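Local coordinates for protein LIP (Serratia marcescens, PDB 4A1R) that serves as a membrane-bound lipoprotein component of the type VI secretion system, probably belonging to the envelope-spanning part of that machine as in other TssJ-family proteins, at residues F14-V20 against I135-V139; A89-I95 against W106-L112; S5-R9 against T118-K122; A29-V35 against D68-P74. The contacts are given in a common frame with arbitrary orientation. Where two conformers were deposited one is given. Residue numbers count along the deposited sequence, not the author numbering.

Contact 1 of 4, residues F14-V20 against I135-V139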
loop_
_atom_site.group_PDB
_atom_site.type_symbol
_atom_site.label_atom_id
_atom_site.label_comp_id
_atom_site.label_asym_id
_atom_site.label_seq_id
_atom_site.Cartn_x
_atom_site.Cartn_y
_atom_site.Cartn_z
ATOM N N PHE A 14 -9.395 2.335 0.560
ATOM C CA PHE A 14 -9.447 0.958 1.090
ATOM C C PHE A 14 -10.870 0.591 1.454
ATOM O O PHE A 14 -11.612 1.402 2.039
ATOM C CB PHE A 14 -8.519 0.773 2.317
ATOM C CG PHE A 14 -7.069 0.756 1.985
ATOM C CD1 PHE A 14 -6.338 1.951 1.853
ATOM C CD2 PHE A 14 -6.411 -0.460 1.792
ATOM C CE1 PHE A 14 -4.998 1.932 1.533
ATOM C CE2 PHE A 14 -5.061 -0.484 1.467
ATOM C CZ PHE A 14 -4.346 0.707 1.357
ATOM N N ASP A 15 -11.250 -0.616 1.031
ATOM C CA ASP A 15 -12.420 -1.339 1.516
ATOM C C ASP A 15 -11.903 -2.594 2.246
ATOM O O ASP A 15 -10.918 -3.198 1.805
ATOM C CB ASP A 15 -13.292 -1.830 0.331
ATOM C CG ASP A 15 -14.076 -0.715 -0.352
ATOM O OD1 ASP A 15 -13.896 0.480 -0.022
ATOM O OD2 ASP A 15 -14.906 -1.051 -1.225
ATOM N N ALA A 16 -12.583 -2.986 3.323
ATOM C CA ALA A 16 -12.293 -4.241 4.022
ATOM C C ALA A 16 -13.556 -5.103 4.044
ATOM O O ALA A 16 -14.639 -4.607 4.361
ATOM C CB ALA A 16 -11.811 -3.985 5.443
ATOM N N ASP A 17 -13.411 -6.371 3.681
ATOM C CA ASP A 17 -14.512 -7.349 3.801
ATOM C C ASP A 17 -15.054 -7.376 5.215
ATOM O O ASP A 17 -14.306 -7.299 6.195
ATOM C CB ASP A 17 -14.027 -8.746 3.410
ATOM C CG ASP A 17 -13.856 -8.914 1.906
ATOM O OD1 ASP A 17 -14.222 -7.991 1.132
ATOM O OD2 ASP A 17 -13.362 -9.987 1.486
ATOM N N ARG A 18 -16.365 -7.511 5.337
ATOM C CA ARG A 18 -16.987 -7.788 6.632
ATOM C C ARG A 18 -16.331 -8.913 7.445
ATOM O O ARG A 18 -16.340 -8.880 8.672
ATOM C CB ARG A 18 -18.479 -8.079 6.447
ATOM C CG ARG A 18 -19.326 -6.819 6.357
ATOM C CD ARG A 18 -20.815 -7.119 6.494
ATOM N NE ARG A 18 -21.271 -7.123 7.889
ATOM C CZ ARG A 18 -21.574 -8.214 8.590
ATOM N NH1 ARG A 18 -21.476 -9.423 8.038
ATOM N NH2 ARG A 18 -21.980 -8.099 9.850
ATOM N N GLN A 19 -15.764 -9.895 6.761
ATOM C CA GLN A 19 -15.172 -11.053 7.429
ATOM C C GLN A 19 -13.658 -11.008 7.513
ATOM O O GLN A 19 -13.031 -12.026 7.814
ATOM C CB GLN A 19 -15.566 -12.359 6.730
ATOM C CG GLN A 19 -17.058 -12.690 6.736
ATOM C CD GLN A 19 -17.717 -12.504 8.092
ATOM O OE1 GLN A 19 -17.213 -12.959 9.124
ATOM N NE2 GLN A 19 -18.864 -11.837 8.090
ATOM N N VAL A 20 -13.064 -9.855 7.211
ATOM C CA VAL A 20 -11.612 -9.781 7.133
ATOM C C VAL A 20 -11.059 -10.071 8.535
ATOM O O VAL A 20 -11.628 -9.651 9.567
ATOM C CB VAL A 20 -11.117 -8.394 6.605
ATOM C CG1 VAL A 20 -11.163 -7.353 7.710
ATOM C CG2 VAL A 20 -9.721 -8.496 5.980
ATOM N N ILE A 135 -7.905 -0.509 -3.238
ATOM C CA ILE A 135 -7.408 -1.769 -2.659
ATOM C C ILE A 135 -8.495 -2.364 -1.775
ATOM O O ILE A 135 -9.201 -1.647 -1.037
ATOM C CB ILE A 135 -6.119 -1.569 -1.807
ATOM C CG1 ILE A 135 -5.026 -0.837 -2.591
ATOM C CG2 ILE A 135 -5.578 -2.893 -1.244
ATOM C CD1 ILE A 135 -4.562 -1.542 -3.854
ATOM N N VAL A 136 -8.648 -3.681 -1.838
ATOM C CA VAL A 136 -9.517 -4.351 -0.878
ATOM C C VAL A 136 -8.668 -5.220 0.068
ATOM O O VAL A 136 -7.817 -6.005 -0.386
ATOM C CB VAL A 136 -10.578 -5.229 -1.563
ATOM C CG1 VAL A 136 -11.466 -5.890 -0.508
ATOM C CG2 VAL A 136 -11.421 -4.391 -2.524
ATOM N N ALA A 137 -8.875 -5.048 1.374
ATOM C CA ALA A 137 -8.366 -6.016 2.375
ATOM C C ALA A 137 -9.417 -7.129 2.506
ATOM O O ALA A 137 -10.439 -6.987 3.177
ATOM C CB ALA A 137 -8.117 -5.333 3.715
ATOM N N GLY A 138 -9.170 -8.231 1.808
ATOM C CA GLY A 138 -10.134 -9.305 1.766
ATOM C C GLY A 138 -9.717 -10.405 2.722
ATOM O O GLY A 138 -8.602 -10.397 3.274
ATOM N N VAL A 139 -10.616 -11.359 2.905
ATOM C CA VAL A 139 -10.365 -12.523 3.740
ATOM C C VAL A 139 -9.047 -13.211 3.370
ATOM O O VAL A 139 -8.314 -13.642 4.241
ATOM C CB VAL A 139 -11.578 -13.498 3.679
ATOM C CG1 VAL A 139 -11.225 -14.876 4.204
ATOM C CG2 VAL A 139 -12.753 -12.935 4.467
#

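Contact 2 of 4, residues A89-I95 against W106-L112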
loop_
_atom_site.group_PDB
_atom_site.type_symbol
_atom_site.label_atom_id
_atom_site.label_comp_id
_atom_site.label_asym_id
_atom_site.label_seq_id
_atom_site.Cartn_x
_atom_site.Cartn_y
_atom_site.Cartn_z
ATOM N N ALA A 89 10.605 7.995 -6.311
ATOM C CA ALA A 89 9.674 6.974 -5.876
ATOM C C ALA A 89 9.278 6.116 -7.073
ATOM O O ALA A 89 8.859 6.645 -8.085
ATOM C CB ALA A 89 8.467 7.619 -5.254
ATOM N N ARG A 90 9.407 4.796 -6.954
ATOM C CA ARG A 90 9.018 3.880 -8.046
ATOM C C ARG A 90 7.904 2.883 -7.676
ATOM O O ARG A 90 7.251 2.285 -8.550
ATOM C CB ARG A 90 10.250 3.141 -8.582
ATOM C CG ARG A 90 11.300 4.048 -9.215
ATOM C CD ARG A 90 10.727 4.826 -10.394
ATOM N NE ARG A 90 11.723 5.697 -11.029
ATOM C CZ ARG A 90 11.990 6.956 -10.668
ATOM N NH1 ARG A 90 11.341 7.535 -9.667
ATOM N NH2 ARG A 90 12.921 7.646 -11.312
ATOM N N TYR A 91 7.689 2.685 -6.387
ATOM C CA TYR A 91 6.654 1.726 -5.939
ATOM C C TYR A 91 5.967 2.220 -4.665
ATOM O O TYR A 91 6.596 2.888 -3.865
ATOM C CB TYR A 91 7.292 0.363 -5.647
ATOM C CG TYR A 91 7.858 -0.370 -6.866
ATOM C CD1 TYR A 91 7.035 -1.160 -7.669
ATOM C CD2 TYR A 91 9.214 -0.288 -7.192
ATOM C CE1 TYR A 91 7.541 -1.821 -8.781
ATOM C CE2 TYR A 91 9.733 -0.953 -8.294
ATOM C CZ TYR A 91 8.890 -1.711 -9.083
ATOM O OH TYR A 91 9.385 -2.384 -10.179
ATOM N N ILE A 92 4.681 1.899 -4.521
ATOM C CA ILE A 92 3.963 1.970 -3.220
ATOM C C ILE A 92 3.805 0.530 -2.678
ATOM O O ILE A 92 3.160 -0.316 -3.317
ATOM C CB ILE A 92 2.562 2.637 -3.360
ATOM C CG1 ILE A 92 2.659 4.038 -3.957
ATOM C CG2 ILE A 92 1.784 2.660 -2.040
ATOM C CD1 ILE A 92 3.616 4.980 -3.261
ATOM N N GLY A 93 4.409 0.244 -1.524
ATOM C CA GLY A 93 4.241 -1.073 -0.871
ATOM C C GLY A 93 3.088 -1.000 0.126
ATOM O O GLY A 93 2.920 0.007 0.821
ATOM N N VAL A 94 2.274 -2.045 0.207
ATOM C CA VAL A 94 1.154 -2.034 1.154
ATOM C C VAL A 94 1.282 -3.337 1.939
ATOM O O VAL A 94 1.519 -4.406 1.337
ATOM C CB VAL A 94 -0.238 -1.931 0.478
ATOM C CG1 VAL A 94 -1.341 -1.743 1.523
ATOM C CG2 VAL A 94 -0.287 -0.790 -0.533
ATOM N N ILE A 95 1.182 -3.230 3.267
ATOM C CA ILE A 95 1.268 -4.368 4.203
ATOM C C ILE A 95 -0.040 -4.396 5.006
ATOM O O ILE A 95 -0.522 -3.353 5.460
ATOM C CB ILE A 95 2.465 -4.201 5.206
ATOM C CG1 ILE A 95 3.801 -4.158 4.468
ATOM C CG2 ILE A 95 2.492 -5.333 6.262
ATOM C CD1 ILE A 95 5.000 -3.797 5.321
ATOM N N TRP A 106 -0.502 -10.691 2.373
ATOM C CA TRP A 106 -0.362 -9.632 3.384
ATOM C C TRP A 106 0.491 -8.488 2.910
ATOM O O TRP A 106 0.624 -7.471 3.610
ATOM C CB TRP A 106 0.201 -10.201 4.701
ATOM C CG TRP A 106 1.488 -10.989 4.600
ATOM C CD1 TRP A 106 1.608 -12.384 4.567
ATOM C CD2 TRP A 106 2.880 -10.491 4.588
ATOM N NE1 TRP A 106 2.913 -12.758 4.528
ATOM C CE2 TRP A 106 3.732 -11.679 4.525
ATOM C CE3 TRP A 106 3.484 -9.221 4.640
ATOM C CZ2 TRP A 106 5.121 -11.589 4.498
ATOM C CZ3 TRP A 106 4.887 -9.148 4.595
ATOM C CH2 TRP A 106 5.685 -10.300 4.517
ATOM N N ARG A 107 1.128 -8.652 1.754
ATOM C CA ARG A 107 1.923 -7.548 1.131
ATOM C C ARG A 107 1.652 -7.441 -0.374
ATOM O O ARG A 107 1.555 -8.477 -1.085
ATOM C CB ARG A 107 3.405 -7.787 1.405
ATOM C CG ARG A 107 4.400 -7.491 0.307
ATOM C CD ARG A 107 5.799 -8.010 0.673
ATOM N NE ARG A 107 5.887 -9.477 0.715
ATOM C CZ ARG A 107 6.885 -10.164 1.268
ATOM N NH1 ARG A 107 7.932 -9.534 1.816
ATOM N NH2 ARG A 107 6.840 -11.495 1.272
ATOM N N ILE A 108 1.512 -6.203 -0.862
ATOM C CA ILE A 108 1.492 -5.957 -2.312
ATOM C C ILE A 108 2.388 -4.760 -2.642
ATOM O O ILE A 108 2.599 -3.866 -1.810
ATOM C CB ILE A 108 0.067 -5.745 -2.901
ATOM C CG1 ILE A 108 -0.587 -4.443 -2.378
ATOM C CG2 ILE A 108 -0.824 -6.991 -2.785
ATOM C CD1 ILE A 108 -1.981 -4.150 -2.909
ATOM N N SER A 109 2.940 -4.775 -3.847
ATOM C CA SER A 109 3.734 -3.671 -4.391
ATOM C C SER A 109 3.028 -3.126 -5.621
ATOM O O SER A 109 2.676 -3.883 -6.531
ATOM C CB SER A 109 5.102 -4.176 -4.798
ATOM O OG SER A 109 5.918 -3.085 -5.198
ATOM N N LEU A 110 2.809 -1.818 -5.653
ATOM C CA LEU A 110 2.198 -1.180 -6.808
ATOM C C LEU A 110 3.220 -0.277 -7.506
ATOM O O LEU A 110 3.710 0.686 -6.896
ATOM C CB LEU A 110 0.998 -0.351 -6.369
ATOM C CG LEU A 110 -0.089 -1.058 -5.563
ATOM C CD1 LEU A 110 -0.974 0.018 -4.949
ATOM C CD2 LEU A 110 -0.910 -2.057 -6.387
ATOM N N PRO A 111 3.548 -0.576 -8.784
ATOM C CA PRO A 111 4.478 0.265 -9.525
ATOM C C PRO A 111 3.863 1.620 -9.820
ATOM O O PRO A 111 2.712 1.705 -10.269
ATOM C CB PRO A 111 4.696 -0.507 -10.848
ATOM C CG PRO A 111 4.181 -1.887 -10.592
ATOM C CD PRO A 111 3.060 -1.694 -9.612
ATOM N N LEU A 112 4.634 2.663 -9.534
ATOM C CA LEU A 112 4.295 4.011 -9.943
ATOM C C LEU A 112 4.678 4.216 -11.404
ATOM O O LEU A 112 5.579 3.550 -11.912
ATOM C CB LEU A 112 5.045 5.006 -9.077
ATOM C CG LEU A 112 4.418 5.119 -7.692
ATOM C CD1 LEU A 112 5.433 5.560 -6.635
ATOM C CD2 LEU A 112 3.257 6.082 -7.700
HETATM O O HOH W 1 7.297 1.669 -11.476
#

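Contact 3 of 4, residues S5-R9 against T118-K122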
loop_
_atom_site.group_PDB
_atom_site.type_symbol
_atom_site.label_atom_id
_atom_site.label_comp_id
_atom_site.label_asym_id
_atom_site.label_seq_id
_atom_site.Cartn_x
_atom_site.Cartn_y
_atom_site.Cartn_z
ATOM N N SER A 5 6.537 13.278 -7.778
ATOM C CA SER A 5 6.797 14.656 -8.298
ATOM C C SER A 5 6.031 14.955 -9.592
ATOM O O SER A 5 5.498 16.057 -9.757
ATOM C CB SER A 5 8.295 14.885 -8.494
ATOM O OG SER A 5 8.583 16.264 -8.656
ATOM N N VAL A 6 5.978 13.977 -10.499
ATOM C CA VAL A 6 5.189 14.084 -11.740
ATOM C C VAL A 6 4.439 12.768 -12.047
ATOM O O VAL A 6 4.986 11.887 -12.717
ATOM C CB VAL A 6 6.056 14.579 -12.945
ATOM C CG1 VAL A 6 7.195 13.615 -13.270
ATOM C CG2 VAL A 6 5.202 14.864 -14.178
ATOM N N PRO A 7 3.195 12.611 -11.532
ATOM C CA PRO A 7 2.418 13.501 -10.660
ATOM C C PRO A 7 2.954 13.513 -9.220
ATOM O O PRO A 7 3.708 12.619 -8.832
ATOM C CB PRO A 7 0.998 12.911 -10.722
ATOM C CG PRO A 7 1.026 11.864 -11.789
ATOM C CD PRO A 7 2.438 11.382 -11.824
ATOM N N SER A 8 2.587 14.535 -8.451
ATOM C CA SER A 8 3.285 14.836 -7.192
ATOM C C SER A 8 2.763 14.092 -5.966
ATOM O O SER A 8 3.459 13.989 -4.935
ATOM C CB SER A 8 3.236 16.334 -6.895
ATOM O OG SER A 8 1.912 16.751 -6.624
ATOM N N ARG A 9 1.527 13.642 -6.050
ATOM C CA ARG A 9 0.946 12.918 -4.917
ATOM C C ARG A 9 0.170 11.676 -5.299
ATOM O O ARG A 9 -0.107 11.427 -6.489
ATOM C CB ARG A 9 0.177 13.837 -3.954
ATOM C CG ARG A 9 -0.814 14.835 -4.523
ATOM C CD ARG A 9 -1.292 15.809 -3.427
ATOM N NE ARG A 9 -1.879 15.130 -2.250
ATOM C CZ ARG A 9 -1.293 14.990 -1.050
ATOM N NH1 ARG A 9 -0.095 15.486 -0.805
ATOM N NH2 ARG A 9 -1.927 14.346 -0.088
ATOM N N THR A 118 3.877 9.356 -17.889
ATOM C CA THR A 118 3.399 10.661 -17.406
ATOM C C THR A 118 3.891 11.803 -18.295
ATOM O O THR A 118 3.884 12.987 -17.912
ATOM C CB THR A 118 3.763 10.914 -15.930
ATOM O OG1 THR A 118 5.181 10.811 -15.752
ATOM C CG2 THR A 118 3.065 9.911 -15.041
ATOM N N ASN A 119 4.292 11.428 -19.500
ATOM C CA ASN A 119 4.727 12.374 -20.518
ATOM C C ASN A 119 3.697 13.465 -20.836
ATOM O O ASN A 119 4.078 14.603 -21.124
ATOM C CB ASN A 119 5.107 11.626 -21.796
ATOM C CG ASN A 119 6.173 12.345 -22.586
ATOM O OD1 ASN A 119 7.273 12.591 -22.079
ATOM N ND2 ASN A 119 5.860 12.688 -23.839
ATOM N N PHE A 120 2.409 13.115 -20.760
ATOM C CA PHE A 120 1.318 14.016 -21.135
ATOM C C PHE A 120 1.266 15.349 -20.380
ATOM O O PHE A 120 0.647 16.298 -20.855
ATOM C CB PHE A 120 -0.046 13.308 -21.088
ATOM C CG PHE A 120 -0.433 12.796 -19.730
ATOM C CD1 PHE A 120 -0.994 13.643 -18.783
ATOM C CD2 PHE A 120 -0.269 11.454 -19.409
ATOM C CE1 PHE A 120 -1.362 13.169 -17.528
ATOM C CE2 PHE A 120 -0.631 10.974 -18.160
ATOM C CZ PHE A 120 -1.173 11.834 -17.212
ATOM N N TYR A 121 1.924 15.422 -19.224
ATOM C CA TYR A 121 1.938 16.638 -18.420
ATOM C C TYR A 121 2.673 17.854 -18.995
ATOM O O TYR A 121 2.316 18.965 -18.661
ATOM C CB TYR A 121 2.509 16.343 -17.033
ATOM C CG TYR A 121 1.540 15.671 -16.097
ATOM C CD1 TYR A 121 0.529 16.405 -15.460
ATOM C CD2 TYR A 121 1.649 14.311 -15.819
ATOM C CE1 TYR A 121 -0.366 15.795 -14.597
ATOM C CE2 TYR A 121 0.773 13.687 -14.947
ATOM C CZ TYR A 121 -0.232 14.423 -14.343
ATOM O OH TYR A 121 -1.095 13.786 -13.483
ATOM N N LYS A 122 3.704 17.667 -19.823
ATOM C CA LYS A 122 4.395 18.822 -20.397
ATOM C C LYS A 122 3.481 19.612 -21.338
ATOM O O LYS A 122 3.597 20.837 -21.436
ATOM C CB LYS A 122 5.702 18.430 -21.092
ATOM C CG LYS A 122 5.589 17.266 -22.056
ATOM C CD LYS A 122 6.633 17.382 -23.159
ATOM C CE LYS A 122 7.134 16.012 -23.584
ATOM N NZ LYS A 122 8.376 16.114 -24.404
#

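Contact 4 of 4, residues A29-V35 against D68-P74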
loop_
_atom_site.group_PDB
_atom_site.type_symbol
_atom_site.label_atom_id
_atom_site.label_comp_id
_atom_site.label_asym_id
_atom_site.label_seq_id
_atom_site.Cartn_x
_atom_site.Cartn_y
_atom_site.Cartn_z
ATOM N N ALA A 29 -11.700 -8.560 13.087
ATOM C CA ALA A 29 -11.000 -7.552 13.889
ATOM C C ALA A 29 -10.357 -6.525 12.981
ATOM O O ALA A 29 -9.947 -6.870 11.856
ATOM C CB ALA A 29 -9.944 -8.222 14.748
ATOM N N PRO A 30 -10.277 -5.272 13.453
ATOM C CA PRO A 30 -9.627 -4.234 12.669
ATOM C C PRO A 30 -8.251 -4.707 12.268
ATOM O O PRO A 30 -7.629 -5.488 12.988
ATOM C CB PRO A 30 -9.544 -3.051 13.648
ATOM C CG PRO A 30 -10.693 -3.265 14.595
ATOM C CD PRO A 30 -10.873 -4.743 14.706
ATOM N N ILE A 31 -7.768 -4.240 11.121
ATOM C CA ILE A 31 -6.474 -4.681 10.658
ATOM C C ILE A 31 -5.582 -3.466 10.384
ATOM O O ILE A 31 -6.046 -2.436 9.886
ATOM C CB ILE A 31 -6.648 -5.618 9.422
ATOM C CG1 ILE A 31 -5.309 -6.166 8.951
ATOM C CG2 ILE A 31 -7.428 -4.886 8.316
ATOM C CD1 ILE A 31 -5.400 -7.350 7.984
ATOM N N LYS A 32 -4.302 -3.598 10.750
ATOM C CA LYS A 32 -3.317 -2.530 10.568
ATOM C C LYS A 32 -2.823 -2.571 9.132
ATOM O O LYS A 32 -2.360 -3.632 8.666
ATOM C CB LYS A 32 -2.118 -2.657 11.535
ATOM C CG LYS A 32 -1.066 -1.537 11.339
ATOM C CD LYS A 32 0.137 -1.665 12.289
ATOM C CE LYS A 32 -0.130 -0.929 13.605
ATOM N NZ LYS A 32 1.197 -0.505 14.157
ATOM N N ILE A 33 -2.896 -1.411 8.467
ATOM C CA ILE A 33 -2.413 -1.263 7.101
ATOM C C ILE A 33 -1.233 -0.337 7.110
ATOM O O ILE A 33 -1.316 0.757 7.686
ATOM C CB ILE A 33 -3.496 -0.679 6.172
ATOM C CG1 ILE A 33 -4.815 -1.480 6.245
ATOM C CG2 ILE A 33 -2.971 -0.559 4.735
ATOM C CD1 ILE A 33 -4.755 -2.865 5.618
ATOM N N ARG A 34 -0.126 -0.761 6.510
ATOM C CA ARG A 34 0.990 0.167 6.316
ATOM C C ARG A 34 1.191 0.500 4.847
ATOM O O ARG A 34 0.978 -0.335 3.982
ATOM C CB ARG A 34 2.253 -0.404 6.951
ATOM C CG ARG A 34 2.086 -0.697 8.450
ATOM C CD ARG A 34 3.350 -1.313 9.008
ATOM N NE ARG A 34 4.490 -0.416 8.860
ATOM C CZ ARG A 34 5.763 -0.758 9.047
ATOM N NH1 ARG A 34 6.098 -2.004 9.368
ATOM N NH2 ARG A 34 6.716 0.155 8.892
ATOM N N VAL A 35 1.599 1.729 4.564
ATOM C CA VAL A 35 1.783 2.153 3.184
ATOM C C VAL A 35 3.169 2.726 3.151
ATOM O O VAL A 35 3.486 3.616 3.947
ATOM C CB VAL A 35 0.717 3.187 2.721
ATOM C CG1 VAL A 35 1.088 3.757 1.347
ATOM C CG2 VAL A 35 -0.664 2.564 2.654
ATOM N N ASP A 68 3.520 5.256 6.240
ATOM C CA ASP A 68 2.359 5.719 6.996
ATOM C C ASP A 68 1.513 4.501 7.321
ATOM O O ASP A 68 1.823 3.382 6.857
ATOM C CB ASP A 68 1.587 6.820 6.258
ATOM C CG ASP A 68 0.755 7.740 7.204
ATOM O OD1 ASP A 68 0.840 7.655 8.467
ATOM O OD2 ASP A 68 0.000 8.572 6.671
ATOM N N GLN A 69 0.515 4.680 8.181
ATOM C CA GLN A 69 -0.280 3.529 8.655
ATOM C C GLN A 69 -1.602 4.020 9.188
ATOM O O GLN A 69 -1.775 5.223 9.539
ATOM C CB GLN A 69 0.466 2.690 9.716
ATOM C CG GLN A 69 0.796 3.413 11.020
ATOM C CD GLN A 69 1.491 2.519 12.025
ATOM O OE1 GLN A 69 0.920 2.203 13.056
ATOM N NE2 GLN A 69 2.699 2.055 11.705
ATOM N N PHE A 70 -2.538 3.093 9.251
ATOM C CA PHE A 70 -3.860 3.328 9.811
ATOM C C PHE A 70 -4.449 1.958 10.081
ATOM O O PHE A 70 -3.827 0.945 9.739
ATOM C CB PHE A 70 -4.719 4.126 8.824
ATOM C CG PHE A 70 -4.962 3.414 7.500
ATOM C CD1 PHE A 70 -4.045 3.496 6.458
ATOM C CD2 PHE A 70 -6.104 2.652 7.318
ATOM C CE1 PHE A 70 -4.287 2.851 5.247
ATOM C CE2 PHE A 70 -6.361 2.027 6.115
ATOM C CZ PHE A 70 -5.449 2.117 5.081
ATOM N N PHE A 71 -5.591 1.933 10.764
ATOM C CA PHE A 71 -6.396 0.723 10.947
ATOM C C PHE A 71 -7.665 0.764 10.104
ATOM O O PHE A 71 -8.301 1.822 9.942
ATOM C CB PHE A 71 -6.831 0.550 12.398
ATOM C CG PHE A 71 -5.767 0.009 13.294
ATOM C CD1 PHE A 71 -4.851 0.867 13.897
ATOM C CD2 PHE A 71 -5.666 -1.358 13.537
ATOM C CE1 PHE A 71 -3.855 0.373 14.733
ATOM C CE2 PHE A 71 -4.674 -1.850 14.382
ATOM C CZ PHE A 71 -3.770 -0.991 14.976
ATOM N N LEU A 72 -8.066 -0.416 9.633
ATOM C CA LEU A 72 -9.226 -0.552 8.788
ATOM C C LEU A 72 -10.167 -1.486 9.568
ATOM O O LEU A 72 -9.742 -2.559 10.006
ATOM C CB LEU A 72 -8.733 -1.165 7.474
ATOM C CG LEU A 72 -9.517 -1.235 6.183
ATOM C CD1 LEU A 72 -10.057 0.133 5.795
ATOM C CD2 LEU A 72 -8.565 -1.803 5.138
ATOM N N THR A 73 -11.403 -1.052 9.779
ATOM C CA THR A 73 -12.476 -1.851 10.430
ATOM C C THR A 73 -13.129 -2.841 9.442
ATOM O O THR A 73 -13.412 -2.473 8.305
ATOM C CB THR A 73 -13.570 -0.911 10.952
ATOM O OG1 THR A 73 -12.948 0.120 11.722
ATOM C CG2 THR A 73 -14.624 -1.657 11.822
ATOM N N PRO A 74 -13.384 -4.091 9.869
ATOM C CA PRO A 74 -14.103 -5.012 8.990
ATOM C C PRO A 74 -15.383 -4.358 8.468
ATOM O O PRO A 74 -16.100 -3.721 9.220
ATOM C CB PRO A 74 -14.459 -6.169 9.927
ATOM C CG PRO A 74 -13.325 -6.176 10.906
ATOM C CD PRO A 74 -13.022 -4.730 11.144
HETATM O O HOH W 2 4.259 2.704 8.949
#

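Contact 1 of 4, residues F14-V20 against I135-V139
Strands 14-16 and 135-138 run side by side in the same direction, their axes 4.6 Å apart at an angle of 21°. Parallel pairing is fixed by three backbone bonds: D15 N to I135 O (3.1 Å), A137 N to D15 O (2.8 Å) and D17 N to A137 O (3.1 Å). On one face lie F14, A16, I135 and A137. The m rotamer of F14 (chi1 -72°) lays the ring along the neighbouring strand, so that F14 CE2 comes to 3.6 Å from I135 CB. I135 itself is m,m, and its CD1 leads away from F14 toward I108 and L110 of strand 107-111. A16 and A137 are small enough to leave room there for L72, their CB atoms 4.3 Å apart. D15 and V136 occupy the other face, where the m rotamer of D15 presents OD1 to the backbone of G78. Past the paired strands, D17 N is still bonded to the sheet while its m side chain (chi1 -75°) points across to V139, with a weak bond from V139 N to D17 OD2 (3.4 Å). A type I turn from D17 to V20, closed by V20 N to D17 O (3.0 Å), then brings V20 CG2 back to 4.2 Å from A137 CB. This is the central parallel pair of the mixed sheet, F14 packing on strand 64-72 and I135 on 107-111 across the beta-sandwich.

Contact 2 of 4, residues A89-I95 against W106-L112
A classic beta bulge lies beside this beta hairpin: R90 and Y91 both face L38 of strand 31-38, while pairing with 107-111 stays regular. R90 O accepts L112 N at 2.8 Å, and a water spans the same end, donating to R90 O (3.0 Å) and L112 O (2.6 Å). I92 and L110 exchange two bonds (I92 N to L110 O and L110 N to I92 O, both 2.8 Å), as do V94 and I108 (V94 N to I108 O 2.7 Å, I108 N to V94 O 2.8 Å). The axes approach to 4.5 Å at 162°. On the face of I92, V94, I108 and L110, V94 CB meets I108 CG1 at 3.8 Å, while L112 CD1 lies 3.9 Å from both I92 CD1 and A89 CB. The other face carries Y91, I95, R107, S109 and P111; Y91 CE1 packs 3.8 Å from P111 CB, and G93 leaves a gap in this row. The hairpin lies at one side of a four-stranded antiparallel sheet, with 107-111 outermost and 31-38 flanking 91-96. I92, V94 and L110 touch L12 of strand 9-16 in the second sheet, whereas I95, R107 and S109 reach helix 42-46.

Contact 3 of 4, residues S5-R9 against T118-K122
Y121 sets its ring beside V6 and P7, with V6 CG2 4.0 Å from Y121 CD2 and P7 CG 3.7 Å from Y121 CE2. The m rotamer of Y121 (chi1 -78°) extends the ring across to the proline and carries OH to 3.3 Å from P7 CG; that hydroxyl is hydrogen-bonded to P128 O. T118 approaches the same two residues: its hydroxyl OG1 donates to V6 O at 3.2 Å, while T118 CG2 lies 3.6 Å from P7 CD. The peptide before P7 is cis, and S5 N is bonded to P7 O at 3.1 Å, so the chain folds back on itself just as it meets the other segment. Residues 119-122 have helical backbone angles without the regular helical bonds; Y121 N to T118 O (3.4 Å) is weak. The contact joins the chain ahead of strand 9-16 to the connection between strands 107-111 and 130-138, and buries 197 Å². V6 is poorly ordered despite its bond to T118, whereas P7 is buried. The chemistry therefore implies a small, mostly apolar junction centred on a cis-proline, with one hydroxyl-to-carbonyl bond joining the two loops.

Contact 4 of 4, residues A29-V35 against D68-P74
F70 supplies the bulkiest side chain on the face turned to strand 9-16, where F14 meets it edge-to-face: its p rotamer swings the ring over I33, whose CB sits 3.8 Å from the F70 centroid, 22° off the ring normal, a CH-pi contact. L72 fits next to it, with L72 CD2 3.9 Å from I33 CG1 and L72 CB 4.0 Å from I31 CG2, while V35 CG2 lies near the F70 edge. On the reverse face, F71 covers K32, whose CB stands 4.3 Å from the F71 centroid. P30 fills the space beside that ring, and P74 CD closes against P30 CD at 4.2 Å. Six antiparallel backbone bonds pair I31-L72, I33-F70 and V35-D68. K32 NZ donates to Q69 OE1 at 2.9 Å; a water links R34 NE with Q69 NE2, and R34 NH1 bonds L52 O. With 64-72 outermost in this beta-sandwich sheet, the chemistry implies one mainly aliphatic and aromatic face, D68 at its exposed end, and a mixed face where K32, Q69 and R34 supply polarity.

Overall arrangement
Contacts 2 and 4 belong to one antiparallel sheet, in which strands 31-38 and 91-96 are neighbours: I95 O lies 2.8 Å from R34 N, a probable hydrogen bond, and I92 CG2 lies 3.6 Å from V35 CG1. Contact 1 belongs to the facing mixed sheet. Its F14 bridges both others, with F14 CD1 3.4 Å from F70 CZ and F14 CZ 3.9 Å from V94 CG1, while I135 CD1 meets I108 CD1 at 3.8 Å. These contacts join the sheets through the beta-sandwich interior. Contact 3 stands apart, its centre about 31 Å from that of contact 1 and on the opposite side of the chain's centre; its nearest atoms are about 6 Å from contact 2.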